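Local structure of redox-sensitive transcriptional activator OxyR (Porphyromonas gingivalis, 3T22) at residues S46-E51 / E64-D69. The protein probably acts as a DNA-binding transcription factor of the LysR family that switches genes in response to redox state, the chain here being its regulatory domain. The protein carries 1 engineered substitution. Numbering follows the deposited sequence.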
# COMPACT_ATOMS: atom_id res chain seq x y z
N SER A 46 -18.63 -0.86 11.73
CA SER A 46 -17.96 -1.72 12.71
C SER A 46 -18.07 -1.17 14.14
O SER A 46 -18.16 -1.92 15.08
CB SER A 46 -16.48 -1.94 12.34
OG SER A 46 -16.35 -2.56 11.07
N LEU A 47 -18.06 0.14 14.29
CA LEU A 47 -18.28 0.73 15.60
C LEU A 47 -19.71 0.46 16.08
O LEU A 47 -19.94 0.02 17.20
CB LEU A 47 -18.04 2.24 15.54
CG LEU A 47 -16.62 2.79 15.69
CD1 LEU A 47 -16.58 4.25 15.31
CD2 LEU A 47 -16.11 2.60 17.12
N LEU A 48 -20.67 0.74 15.21
CA LEU A 48 -22.06 0.52 15.52
C LEU A 48 -22.30 -0.95 15.91
O LEU A 48 -22.96 -1.24 16.91
CB LEU A 48 -22.96 1.00 14.34
CG LEU A 48 -23.22 2.52 14.29
CD1 LEU A 48 -23.89 3.07 13.01
CD2 LEU A 48 -24.05 2.94 15.51
N SER A 49 -21.71 -1.88 15.15
CA SER A 49 -22.00 -3.29 15.37
C SER A 49 -21.14 -3.95 16.44
O SER A 49 -21.27 -5.15 16.67
CB SER A 49 -21.87 -4.09 14.08
OG SER A 49 -20.56 -4.58 13.92
N GLY A 50 -20.26 -3.19 17.08
CA GLY A 50 -19.46 -3.72 18.19
C GLY A 50 -18.21 -4.50 17.80
O GLY A 50 -17.47 -4.98 18.67
N GLU A 51 -17.96 -4.64 16.51
CA GLU A 51 -16.78 -5.35 16.04
C GLU A 51 -15.47 -4.61 16.45
O GLU A 51 -14.46 -5.23 16.78
CB GLU A 51 -16.87 -5.52 14.51
CG GLU A 51 -16.02 -6.63 13.91
CD GLU A 51 -16.13 -6.67 12.39
OE1 GLU A 51 -17.26 -6.57 11.88
OE2 GLU A 51 -15.10 -6.80 11.71
N GLU A 64 -25.78 8.54 13.54
CA GLU A 64 -26.59 8.36 14.75
C GLU A 64 -25.97 7.27 15.64
O GLU A 64 -25.87 6.12 15.24
CB GLU A 64 -28.02 7.99 14.30
CG GLU A 64 -29.06 7.74 15.40
CD GLU A 64 -29.35 8.98 16.25
OE1 GLU A 64 -28.61 10.00 16.15
OE2 GLU A 64 -30.33 8.92 17.04
N GLY A 65 -25.52 7.66 16.83
CA GLY A 65 -24.89 6.72 17.76
C GLY A 65 -23.38 6.88 17.94
O GLY A 65 -22.79 6.33 18.88
N LEU A 66 -22.73 7.63 17.06
CA LEU A 66 -21.30 7.83 17.16
C LEU A 66 -20.95 9.27 17.56
O LEU A 66 -21.76 10.21 17.39
CB LEU A 66 -20.62 7.47 15.84
CG LEU A 66 -20.99 6.08 15.27
CD1 LEU A 66 -20.14 5.67 14.05
CD2 LEU A 66 -20.85 5.06 16.37
N GLU A 67 -19.76 9.45 18.10
CA GLU A 67 -19.23 10.79 18.32
C GLU A 67 -17.74 10.73 18.08
O GLU A 67 -17.15 9.64 18.09
CB GLU A 67 -19.52 11.26 19.74
CG GLU A 67 -18.69 10.61 20.80
CD GLU A 67 -19.29 10.73 22.18
OE1 GLU A 67 -20.25 11.51 22.36
OE2 GLU A 67 -18.81 10.03 23.10
N ASP A 68 -17.11 11.89 17.87
CA ASP A 68 -15.68 11.90 17.60
C ASP A 68 -14.97 13.16 18.08
O ASP A 68 -15.57 14.24 18.14
CB ASP A 68 -15.48 11.72 16.10
CG ASP A 68 -16.43 12.55 15.31
OD1 ASP A 68 -16.25 13.77 15.27
OD2 ASP A 68 -17.37 12.00 14.74
N ASP A 69 -13.68 13.00 18.39
CA ASP A 69 -12.80 14.10 18.79
C ASP A 69 -11.68 14.37 17.77
O ASP A 69 -11.17 13.45 17.12
CB ASP A 69 -12.15 13.81 20.15
CG ASP A 69 -13.14 13.85 21.30
OD1 ASP A 69 -13.39 14.97 21.82
OD2 ASP A 69 -13.66 12.77 21.69
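L47 reaches from the last turn of helix 40-48 to L66, the first residue of strand 66-80, and the two leucines approach most closely through methyls, CD1 of L47 standing 4.0 Å from CD1 of L66. L47 is buried, its CB lies 4.1 Å from CD2 of L66, and its side chain also rests on A183 of strand 175-185, so the end of the helix is seated on both strands. L48, one residue on, meets that same CD2 of L66. Its CA-CB bond runs across the line to the strand, but with CG anti to the carbonyl carbon (chi1 -80°) the branch swings over to L66, and CD2 of L48 comes to 3.9 Å from CD2 of L66. L66 thus lies against both consecutive leucines, CD1 on L47 alone and CD2 shared by the two, and its side chain crosses both at a slant. CD2 of L48 also lies 3.7 Å from the carbonyl O of E64. G65, with positive phi (109°) and no side chain, lets this methyl come within 4.5 Å of its CA. G50 is the first residue to leave helical backbone angles, also with positive phi, its N bonded to L47 O at 3.2 Å. Beyond L66, E67 and D69 form salt bridges with R194, and D68 with R181. The contact joins a helix end to a strand start in the periplasmic-binding-protein-like regulatory domain. No hydrogen bond or salt bridge links the segments, so the join rests on leucine packing, buried at L47 and L66 and more open to solvent at L48.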